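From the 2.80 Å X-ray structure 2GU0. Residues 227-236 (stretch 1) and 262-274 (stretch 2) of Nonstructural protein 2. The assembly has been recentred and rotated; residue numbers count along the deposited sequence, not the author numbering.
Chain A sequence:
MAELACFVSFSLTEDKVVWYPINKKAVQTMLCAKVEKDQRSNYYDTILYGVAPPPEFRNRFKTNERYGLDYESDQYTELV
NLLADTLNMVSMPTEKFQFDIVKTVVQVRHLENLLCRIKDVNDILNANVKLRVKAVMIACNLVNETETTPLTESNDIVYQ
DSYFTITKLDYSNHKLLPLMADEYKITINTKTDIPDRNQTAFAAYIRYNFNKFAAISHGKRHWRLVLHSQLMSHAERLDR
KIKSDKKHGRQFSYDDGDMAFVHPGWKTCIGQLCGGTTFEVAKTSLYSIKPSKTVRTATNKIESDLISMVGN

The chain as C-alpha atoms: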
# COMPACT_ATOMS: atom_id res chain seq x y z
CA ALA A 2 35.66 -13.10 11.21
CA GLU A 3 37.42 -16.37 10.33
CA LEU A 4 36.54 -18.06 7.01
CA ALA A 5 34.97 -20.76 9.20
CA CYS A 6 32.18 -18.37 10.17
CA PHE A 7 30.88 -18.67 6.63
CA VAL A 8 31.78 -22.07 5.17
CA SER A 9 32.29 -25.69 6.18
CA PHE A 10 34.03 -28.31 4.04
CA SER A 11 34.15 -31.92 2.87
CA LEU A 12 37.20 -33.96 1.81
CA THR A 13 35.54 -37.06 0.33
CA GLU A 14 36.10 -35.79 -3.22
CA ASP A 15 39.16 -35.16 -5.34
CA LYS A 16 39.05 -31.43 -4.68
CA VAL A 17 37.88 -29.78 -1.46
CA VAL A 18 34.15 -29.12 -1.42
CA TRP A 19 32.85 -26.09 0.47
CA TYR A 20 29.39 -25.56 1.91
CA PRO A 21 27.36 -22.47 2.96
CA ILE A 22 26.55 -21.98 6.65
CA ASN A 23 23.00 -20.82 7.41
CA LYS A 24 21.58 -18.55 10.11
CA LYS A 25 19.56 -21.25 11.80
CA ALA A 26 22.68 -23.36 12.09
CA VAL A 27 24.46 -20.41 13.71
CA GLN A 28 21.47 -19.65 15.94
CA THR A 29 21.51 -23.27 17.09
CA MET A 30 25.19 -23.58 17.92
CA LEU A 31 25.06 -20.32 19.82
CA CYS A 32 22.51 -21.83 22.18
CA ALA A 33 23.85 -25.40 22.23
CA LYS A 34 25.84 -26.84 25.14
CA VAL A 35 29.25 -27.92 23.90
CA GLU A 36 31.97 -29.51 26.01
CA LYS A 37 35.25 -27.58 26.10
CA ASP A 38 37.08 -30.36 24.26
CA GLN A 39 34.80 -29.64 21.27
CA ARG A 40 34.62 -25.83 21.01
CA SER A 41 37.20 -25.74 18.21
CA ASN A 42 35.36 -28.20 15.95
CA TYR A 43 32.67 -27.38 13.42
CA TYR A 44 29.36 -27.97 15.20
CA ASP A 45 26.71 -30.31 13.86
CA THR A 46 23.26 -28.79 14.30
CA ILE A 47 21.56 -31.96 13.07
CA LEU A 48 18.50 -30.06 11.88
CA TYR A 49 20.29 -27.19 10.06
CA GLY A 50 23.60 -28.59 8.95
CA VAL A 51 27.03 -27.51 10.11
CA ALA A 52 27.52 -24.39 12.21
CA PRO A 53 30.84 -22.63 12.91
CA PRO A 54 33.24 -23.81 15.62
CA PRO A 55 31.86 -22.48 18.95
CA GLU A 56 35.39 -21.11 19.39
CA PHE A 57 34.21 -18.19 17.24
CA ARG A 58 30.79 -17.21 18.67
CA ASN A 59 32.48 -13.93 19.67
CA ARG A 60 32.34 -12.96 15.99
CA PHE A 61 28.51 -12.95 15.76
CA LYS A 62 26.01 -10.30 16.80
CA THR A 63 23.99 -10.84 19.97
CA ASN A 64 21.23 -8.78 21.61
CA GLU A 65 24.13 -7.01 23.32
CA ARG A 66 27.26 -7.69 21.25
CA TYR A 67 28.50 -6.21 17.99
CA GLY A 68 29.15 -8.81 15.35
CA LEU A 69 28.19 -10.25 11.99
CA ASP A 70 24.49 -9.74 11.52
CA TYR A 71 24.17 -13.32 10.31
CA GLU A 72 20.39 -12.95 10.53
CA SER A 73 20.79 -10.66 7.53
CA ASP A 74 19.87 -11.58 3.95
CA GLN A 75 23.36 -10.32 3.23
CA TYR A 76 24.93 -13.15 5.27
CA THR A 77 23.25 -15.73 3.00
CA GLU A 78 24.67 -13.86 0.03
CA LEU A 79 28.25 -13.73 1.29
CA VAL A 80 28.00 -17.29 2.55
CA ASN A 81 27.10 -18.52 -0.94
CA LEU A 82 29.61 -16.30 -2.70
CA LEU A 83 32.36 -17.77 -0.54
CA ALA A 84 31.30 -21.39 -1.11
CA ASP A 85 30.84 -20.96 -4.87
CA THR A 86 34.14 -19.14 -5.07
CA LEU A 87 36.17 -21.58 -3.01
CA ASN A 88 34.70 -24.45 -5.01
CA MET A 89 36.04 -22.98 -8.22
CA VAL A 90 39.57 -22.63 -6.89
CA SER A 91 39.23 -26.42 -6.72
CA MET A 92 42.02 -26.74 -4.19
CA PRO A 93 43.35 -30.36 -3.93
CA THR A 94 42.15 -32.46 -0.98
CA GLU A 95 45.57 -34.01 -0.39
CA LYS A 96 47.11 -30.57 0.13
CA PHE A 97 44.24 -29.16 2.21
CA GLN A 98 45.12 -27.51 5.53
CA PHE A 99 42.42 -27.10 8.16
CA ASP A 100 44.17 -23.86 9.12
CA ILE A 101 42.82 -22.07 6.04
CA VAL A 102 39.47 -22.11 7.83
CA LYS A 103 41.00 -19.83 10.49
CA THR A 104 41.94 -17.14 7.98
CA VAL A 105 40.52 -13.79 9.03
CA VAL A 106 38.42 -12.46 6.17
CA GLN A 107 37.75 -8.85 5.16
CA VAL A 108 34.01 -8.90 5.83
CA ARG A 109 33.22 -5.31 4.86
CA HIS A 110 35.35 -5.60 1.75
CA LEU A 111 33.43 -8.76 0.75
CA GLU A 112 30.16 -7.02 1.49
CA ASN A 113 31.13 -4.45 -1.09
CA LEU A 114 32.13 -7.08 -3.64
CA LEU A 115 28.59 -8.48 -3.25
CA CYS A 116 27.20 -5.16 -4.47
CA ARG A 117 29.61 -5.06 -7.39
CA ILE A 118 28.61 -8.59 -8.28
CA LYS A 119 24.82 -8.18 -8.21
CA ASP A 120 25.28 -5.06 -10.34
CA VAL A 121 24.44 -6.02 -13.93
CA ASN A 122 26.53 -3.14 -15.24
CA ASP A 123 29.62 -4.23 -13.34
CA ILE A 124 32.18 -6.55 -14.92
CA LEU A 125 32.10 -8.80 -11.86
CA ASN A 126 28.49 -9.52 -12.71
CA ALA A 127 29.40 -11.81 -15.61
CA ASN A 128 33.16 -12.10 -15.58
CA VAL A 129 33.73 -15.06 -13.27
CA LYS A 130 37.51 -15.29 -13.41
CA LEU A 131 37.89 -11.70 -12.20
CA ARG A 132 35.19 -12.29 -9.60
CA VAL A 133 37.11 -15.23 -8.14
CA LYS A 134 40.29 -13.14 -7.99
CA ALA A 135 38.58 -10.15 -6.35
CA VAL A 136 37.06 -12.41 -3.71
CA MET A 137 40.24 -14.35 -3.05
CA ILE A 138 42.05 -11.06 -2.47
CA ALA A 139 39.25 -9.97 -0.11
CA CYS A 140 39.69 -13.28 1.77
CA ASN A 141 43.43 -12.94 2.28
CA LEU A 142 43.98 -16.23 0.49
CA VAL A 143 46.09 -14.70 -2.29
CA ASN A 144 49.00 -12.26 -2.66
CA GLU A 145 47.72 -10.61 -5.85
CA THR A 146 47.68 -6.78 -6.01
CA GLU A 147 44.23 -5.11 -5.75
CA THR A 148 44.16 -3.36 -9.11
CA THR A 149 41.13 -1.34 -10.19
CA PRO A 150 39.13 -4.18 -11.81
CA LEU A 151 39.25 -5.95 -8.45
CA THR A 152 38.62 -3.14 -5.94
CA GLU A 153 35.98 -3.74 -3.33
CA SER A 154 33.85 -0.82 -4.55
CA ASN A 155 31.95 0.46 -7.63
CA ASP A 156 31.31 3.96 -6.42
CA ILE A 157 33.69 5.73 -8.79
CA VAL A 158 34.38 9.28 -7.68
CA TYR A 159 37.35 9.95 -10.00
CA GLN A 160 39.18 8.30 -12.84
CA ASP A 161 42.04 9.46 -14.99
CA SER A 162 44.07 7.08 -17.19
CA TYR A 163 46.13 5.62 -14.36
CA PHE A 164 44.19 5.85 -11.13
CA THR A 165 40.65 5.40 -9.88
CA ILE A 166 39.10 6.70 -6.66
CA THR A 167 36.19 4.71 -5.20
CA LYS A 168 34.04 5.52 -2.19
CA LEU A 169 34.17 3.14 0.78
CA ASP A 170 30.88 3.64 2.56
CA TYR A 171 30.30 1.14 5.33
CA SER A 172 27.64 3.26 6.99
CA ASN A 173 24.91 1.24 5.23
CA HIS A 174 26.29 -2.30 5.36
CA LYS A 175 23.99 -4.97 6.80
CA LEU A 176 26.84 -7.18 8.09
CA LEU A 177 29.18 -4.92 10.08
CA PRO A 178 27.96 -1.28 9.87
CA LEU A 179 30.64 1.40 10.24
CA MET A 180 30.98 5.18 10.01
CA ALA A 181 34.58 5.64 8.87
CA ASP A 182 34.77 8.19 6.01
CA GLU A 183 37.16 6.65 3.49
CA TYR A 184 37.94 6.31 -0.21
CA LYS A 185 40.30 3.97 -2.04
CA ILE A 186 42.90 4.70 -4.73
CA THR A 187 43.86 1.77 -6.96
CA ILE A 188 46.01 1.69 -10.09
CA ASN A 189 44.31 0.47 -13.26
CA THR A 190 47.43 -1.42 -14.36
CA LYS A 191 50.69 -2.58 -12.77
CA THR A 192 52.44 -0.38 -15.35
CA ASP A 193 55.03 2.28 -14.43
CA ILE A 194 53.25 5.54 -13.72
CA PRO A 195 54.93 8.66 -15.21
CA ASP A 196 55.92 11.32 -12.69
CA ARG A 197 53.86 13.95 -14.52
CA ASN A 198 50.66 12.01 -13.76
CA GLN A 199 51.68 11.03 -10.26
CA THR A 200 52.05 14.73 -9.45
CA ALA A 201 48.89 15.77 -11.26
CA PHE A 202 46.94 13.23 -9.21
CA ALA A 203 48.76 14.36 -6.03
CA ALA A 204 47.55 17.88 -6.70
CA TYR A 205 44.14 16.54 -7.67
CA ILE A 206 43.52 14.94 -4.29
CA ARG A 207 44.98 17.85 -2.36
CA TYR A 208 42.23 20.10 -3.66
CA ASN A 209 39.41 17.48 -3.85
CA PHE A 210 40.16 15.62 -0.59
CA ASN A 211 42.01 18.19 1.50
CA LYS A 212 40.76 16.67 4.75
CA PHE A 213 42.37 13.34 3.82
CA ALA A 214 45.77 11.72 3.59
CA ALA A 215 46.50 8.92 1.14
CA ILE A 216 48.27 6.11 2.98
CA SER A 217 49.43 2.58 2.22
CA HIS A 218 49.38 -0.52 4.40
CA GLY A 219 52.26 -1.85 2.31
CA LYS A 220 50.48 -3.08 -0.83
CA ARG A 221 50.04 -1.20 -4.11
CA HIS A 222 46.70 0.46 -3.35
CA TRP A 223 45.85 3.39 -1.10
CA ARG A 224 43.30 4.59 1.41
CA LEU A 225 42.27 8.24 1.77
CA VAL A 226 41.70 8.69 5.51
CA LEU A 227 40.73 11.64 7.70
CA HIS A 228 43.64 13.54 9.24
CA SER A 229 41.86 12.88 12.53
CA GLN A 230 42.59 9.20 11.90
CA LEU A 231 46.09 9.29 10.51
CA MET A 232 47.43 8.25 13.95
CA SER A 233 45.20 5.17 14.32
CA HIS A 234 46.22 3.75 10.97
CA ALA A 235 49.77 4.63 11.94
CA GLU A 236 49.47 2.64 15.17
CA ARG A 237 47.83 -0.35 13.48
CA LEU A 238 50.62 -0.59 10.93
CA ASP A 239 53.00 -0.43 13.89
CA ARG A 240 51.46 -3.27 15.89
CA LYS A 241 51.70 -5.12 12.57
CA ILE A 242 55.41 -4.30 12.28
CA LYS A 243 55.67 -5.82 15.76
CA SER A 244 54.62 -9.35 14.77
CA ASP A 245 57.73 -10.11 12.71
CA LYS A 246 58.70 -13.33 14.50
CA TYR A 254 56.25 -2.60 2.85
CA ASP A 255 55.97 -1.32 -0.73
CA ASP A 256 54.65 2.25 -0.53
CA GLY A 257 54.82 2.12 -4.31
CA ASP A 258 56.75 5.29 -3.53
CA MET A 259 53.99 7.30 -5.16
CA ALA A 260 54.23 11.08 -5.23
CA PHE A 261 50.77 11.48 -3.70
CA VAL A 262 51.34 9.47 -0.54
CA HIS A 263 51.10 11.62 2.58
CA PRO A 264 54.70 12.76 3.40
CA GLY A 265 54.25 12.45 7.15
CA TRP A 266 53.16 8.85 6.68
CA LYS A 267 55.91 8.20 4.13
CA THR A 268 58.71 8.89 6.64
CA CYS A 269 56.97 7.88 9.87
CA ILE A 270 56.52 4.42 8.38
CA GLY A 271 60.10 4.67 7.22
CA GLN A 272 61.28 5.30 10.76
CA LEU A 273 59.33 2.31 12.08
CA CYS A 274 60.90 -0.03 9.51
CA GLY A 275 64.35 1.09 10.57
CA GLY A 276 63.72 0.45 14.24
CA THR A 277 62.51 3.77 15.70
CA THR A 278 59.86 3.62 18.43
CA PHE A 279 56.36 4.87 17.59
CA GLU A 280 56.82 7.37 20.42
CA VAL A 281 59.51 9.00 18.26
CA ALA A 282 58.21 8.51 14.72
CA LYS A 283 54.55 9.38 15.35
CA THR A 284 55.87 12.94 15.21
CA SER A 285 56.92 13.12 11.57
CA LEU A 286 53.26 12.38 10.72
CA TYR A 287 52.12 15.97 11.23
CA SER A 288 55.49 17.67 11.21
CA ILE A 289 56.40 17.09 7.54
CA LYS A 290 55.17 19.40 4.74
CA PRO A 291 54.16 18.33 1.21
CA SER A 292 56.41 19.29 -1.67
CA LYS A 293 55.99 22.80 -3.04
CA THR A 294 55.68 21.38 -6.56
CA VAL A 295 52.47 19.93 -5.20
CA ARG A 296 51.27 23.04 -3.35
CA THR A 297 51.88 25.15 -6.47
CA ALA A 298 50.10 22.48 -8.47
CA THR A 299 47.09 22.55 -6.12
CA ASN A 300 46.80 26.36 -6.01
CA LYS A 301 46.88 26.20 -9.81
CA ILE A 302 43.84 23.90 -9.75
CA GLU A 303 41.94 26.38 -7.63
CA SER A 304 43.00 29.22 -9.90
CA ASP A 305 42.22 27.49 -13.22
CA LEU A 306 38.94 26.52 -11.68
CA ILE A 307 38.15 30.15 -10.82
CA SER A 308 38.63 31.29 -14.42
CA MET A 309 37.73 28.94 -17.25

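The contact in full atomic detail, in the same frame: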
# COMPACT_ATOMS: atom_id res chain seq x y z
N LEU A 227 40.82 10.32 7.07
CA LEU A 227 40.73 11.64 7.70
C LEU A 227 41.98 11.92 8.52
O LEU A 227 42.50 11.02 9.18
CB LEU A 227 39.50 11.72 8.61
CG LEU A 227 38.16 12.30 8.12
CD1 LEU A 227 38.26 12.70 6.67
CD2 LEU A 227 37.06 11.28 8.34
N HIS A 228 42.45 13.17 8.47
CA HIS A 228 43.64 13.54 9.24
C HIS A 228 43.44 13.13 10.69
O HIS A 228 44.38 12.69 11.37
CB HIS A 228 43.89 15.05 9.15
CG HIS A 228 44.34 15.52 7.80
ND1 HIS A 228 45.37 14.92 7.11
CD2 HIS A 228 43.93 16.55 7.03
CE1 HIS A 228 45.58 15.57 5.98
NE2 HIS A 228 44.71 16.57 5.91
N SER A 229 42.20 13.25 11.17
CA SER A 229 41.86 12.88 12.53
C SER A 229 41.80 11.36 12.66
O SER A 229 41.04 10.84 13.46
CB SER A 229 40.50 13.47 12.91
OG SER A 229 39.46 12.87 12.17
N GLN A 230 42.57 10.66 11.86
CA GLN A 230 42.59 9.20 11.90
C GLN A 230 43.97 8.71 11.54
O GLN A 230 44.32 7.56 11.77
CB GLN A 230 41.60 8.62 10.88
CG GLN A 230 40.15 8.97 11.12
CD GLN A 230 39.63 8.38 12.40
OE1 GLN A 230 39.79 7.18 12.66
NE2 GLN A 230 38.99 9.22 13.21
N LEU A 231 44.74 9.60 10.94
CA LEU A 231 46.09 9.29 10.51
C LEU A 231 46.87 8.52 11.60
O LEU A 231 47.56 7.55 11.28
CB LEU A 231 46.81 10.59 10.12
CG LEU A 231 48.02 10.49 9.20
CD1 LEU A 231 47.78 9.47 8.09
CD2 LEU A 231 48.30 11.86 8.61
N MET A 232 46.75 8.94 12.86
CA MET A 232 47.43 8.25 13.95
C MET A 232 47.03 6.78 13.99
O MET A 232 47.86 5.90 13.80
CB MET A 232 47.08 8.90 15.30
CG MET A 232 47.94 10.09 15.67
SD MET A 232 49.69 9.68 15.91
CE MET A 232 49.59 8.93 17.52
N SER A 233 45.75 6.53 14.26
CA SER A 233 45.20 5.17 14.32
C SER A 233 45.79 4.22 13.30
O SER A 233 46.31 3.17 13.65
CB SER A 233 43.70 5.23 14.13
OG SER A 233 43.13 6.11 15.08
N HIS A 234 45.69 4.58 12.03
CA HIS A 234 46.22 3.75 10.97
C HIS A 234 47.72 3.61 11.13
O HIS A 234 48.31 2.61 10.73
CB HIS A 234 45.90 4.39 9.62
CG HIS A 234 44.45 4.38 9.29
ND1 HIS A 234 43.82 3.30 8.72
CD2 HIS A 234 43.49 5.32 9.48
CE1 HIS A 234 42.53 3.56 8.58
NE2 HIS A 234 42.30 4.78 9.04
N ALA A 235 48.33 4.63 11.72
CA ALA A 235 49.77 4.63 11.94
C ALA A 235 50.09 3.62 13.03
O ALA A 235 51.07 2.88 12.92
CB ALA A 235 50.24 6.01 12.35
N GLU A 236 49.27 3.58 14.07
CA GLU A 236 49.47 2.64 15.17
C GLU A 236 49.25 1.21 14.71
O GLU A 236 50.07 0.33 14.99
CB GLU A 236 48.52 2.96 16.32
CG GLU A 236 48.50 4.43 16.69
CD GLU A 236 47.96 4.67 18.09
OE1 GLU A 236 46.95 4.02 18.46
OE2 GLU A 236 48.54 5.51 18.82
N VAL A 262 51.45 10.00 -1.89
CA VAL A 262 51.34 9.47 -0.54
C VAL A 262 51.71 10.53 0.48
O VAL A 262 52.70 11.23 0.33
CB VAL A 262 52.24 8.25 -0.35
CG1 VAL A 262 52.22 7.80 1.11
CG2 VAL A 262 51.77 7.12 -1.24
N HIS A 263 50.89 10.64 1.52
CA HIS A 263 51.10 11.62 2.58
C HIS A 263 52.51 11.57 3.16
O HIS A 263 52.87 10.61 3.85
CB HIS A 263 50.07 11.40 3.67
CG HIS A 263 50.19 12.36 4.81
ND1 HIS A 263 51.31 12.42 5.60
CD2 HIS A 263 49.35 13.31 5.26
CE1 HIS A 263 51.15 13.37 6.51
NE2 HIS A 263 49.96 13.93 6.32
N PRO A 264 53.31 12.63 2.93
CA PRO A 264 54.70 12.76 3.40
C PRO A 264 54.94 12.31 4.84
O PRO A 264 55.85 11.54 5.11
CB PRO A 264 54.99 14.24 3.20
CG PRO A 264 54.17 14.57 2.00
CD PRO A 264 52.85 13.90 2.34
N GLY A 265 54.11 12.82 5.75
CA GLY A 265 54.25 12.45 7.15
C GLY A 265 54.27 10.94 7.29
O GLY A 265 55.14 10.38 7.95
N TRP A 266 53.29 10.30 6.65
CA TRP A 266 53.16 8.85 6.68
C TRP A 266 54.41 8.24 6.06
O TRP A 266 55.04 7.38 6.65
CB TRP A 266 51.91 8.45 5.88
CG TRP A 266 51.61 6.96 5.87
CD1 TRP A 266 52.00 6.05 4.93
CD2 TRP A 266 50.85 6.24 6.84
NE1 TRP A 266 51.52 4.81 5.26
CE2 TRP A 266 50.82 4.89 6.43
CE3 TRP A 266 50.19 6.60 8.03
CZ2 TRP A 266 50.16 3.90 7.15
CZ3 TRP A 266 49.54 5.61 8.75
CH2 TRP A 266 49.52 4.28 8.31
N LYS A 267 54.75 8.69 4.86
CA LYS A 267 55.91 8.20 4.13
C LYS A 267 57.12 7.95 5.02
O LYS A 267 57.67 6.85 5.02
CB LYS A 267 56.28 9.21 3.05
CG LYS A 267 57.61 8.97 2.35
CD LYS A 267 57.59 7.70 1.52
CE LYS A 267 58.71 7.71 0.47
NZ LYS A 267 58.52 8.77 -0.57
N THR A 268 57.54 8.98 5.76
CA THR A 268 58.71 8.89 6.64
C THR A 268 58.44 8.20 7.97
O THR A 268 59.28 7.43 8.45
CB THR A 268 59.31 10.29 6.95
OG1 THR A 268 58.33 11.10 7.60
CG2 THR A 268 59.77 10.98 5.67
N CYS A 269 57.30 8.50 8.59
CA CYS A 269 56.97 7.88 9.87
C CYS A 269 57.04 6.37 9.73
O CYS A 269 57.59 5.69 10.60
CB CYS A 269 55.56 8.28 10.30
SG CYS A 269 54.93 7.31 11.70
N ILE A 270 56.50 5.85 8.64
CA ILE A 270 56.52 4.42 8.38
C ILE A 270 57.92 4.00 7.97
O ILE A 270 58.27 2.82 8.01
CB ILE A 270 55.48 4.03 7.28
CG1 ILE A 270 54.07 4.27 7.80
CG2 ILE A 270 55.63 2.56 6.89
CD1 ILE A 270 53.79 3.63 9.14
N GLY A 271 58.73 4.97 7.59
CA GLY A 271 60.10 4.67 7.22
C GLY A 271 60.87 4.46 8.50
O GLY A 271 61.65 3.51 8.64
N GLN A 272 60.63 5.35 9.46
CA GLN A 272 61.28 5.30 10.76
C GLN A 272 60.96 4.01 11.52
O GLN A 272 61.81 3.46 12.21
CB GLN A 272 60.88 6.51 11.61
CG GLN A 272 61.19 7.85 10.97
CD GLN A 272 61.26 8.98 11.99
OE1 GLN A 272 60.35 9.17 12.79
NE2 GLN A 272 62.34 9.74 11.95
N LEU A 273 59.72 3.54 11.39
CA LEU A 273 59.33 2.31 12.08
C LEU A 273 60.03 1.08 11.50
O LEU A 273 60.39 0.16 12.24
CB LEU A 273 57.81 2.14 12.00
CG LEU A 273 56.98 3.15 12.78
CD1 LEU A 273 55.51 2.89 12.60
CD2 LEU A 273 57.34 3.07 14.25
N CYS A 274 60.24 1.09 10.19
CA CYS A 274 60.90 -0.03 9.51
C CYS A 274 62.39 -0.07 9.76
O CYS A 274 63.05 -1.07 9.48
CB CYS A 274 60.63 0.04 8.01
SG CYS A 274 58.92 -0.29 7.58

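This is a small, essentially apolar helix-to-helix contact, in which Trp266 and His263 of one segment meet Leu231 and Ala235 of the other without a single hydrogen bond between them. The evidence for its modest scale is the buried surface, 317 Å² with both sides summed, and the spacing of the helices. The axes of helix 231-236 and helix 264-274 come no nearer than 11.4 Å and run in roughly the same direction, with a signed crossing angle of -25°. The closest CA pair, Ala235 CA to Trp266 CA, is 7.5 Å apart, so the space between the axes is bridged by side chains, chiefly the indole.

Trp266 contributes the largest covered area, 89 Å². Its CA-to-CB bond points sideways, but with chi1 at -177° (t) and chi2 at -93° the ring reaches across to the first helix. There Ala235 CA lies 3.3 Å from Trp266 CZ3 and Ala235 CB 3.7 Å from the same atom, so the indole packs against both the backbone and the methyl of Ala235. Leu231 CD1 sits 3.7 Å from Trp266 CE3, an apolar contact one turn earlier in the helix. Both approaches are oblique to the ring. The carbonyl of His234 meets the indole differently: His234 O is 3.2 Å from Trp266 CH2, at the ring edge and near its plane, where the aromatic C-H bonds carry slight positive charge. Trp266 NE1 takes no part, being hydrogen-bonded elsewhere in the structure.

Leu231 also serves His263. Its chi1 of -159° (t) and chi2 of 41° (p) carry the branched end nearer the other stretch, placing Leu231 CD2 3.8 Å from the centroid of the His263 ring and 23° off the ring normal. This is a CH-pi contact over the imidazole face; the closest atom pair is Leu231 CD2 to His263 NE2, at 3.5 Å.

The same imidazole caps its own helix. His263 occupies the N-cap position, and its ND1 accepts a hydrogen bond from Trp266 N at 3.1 Å, with an N-H...acceptor angle of 160°. The bond satisfies an amide in the first turn that has no preceding helical carbonyl to pair with, and it joins the two residues that dominate this side of the contact.

At the margins the packing loosens. His228 CE1 approaches His263 CD2 edge to edge at 4.5 Å, and Ala235 O lies 4.5 Å from Leu273 CD1, distances that indicate only peripheral contact.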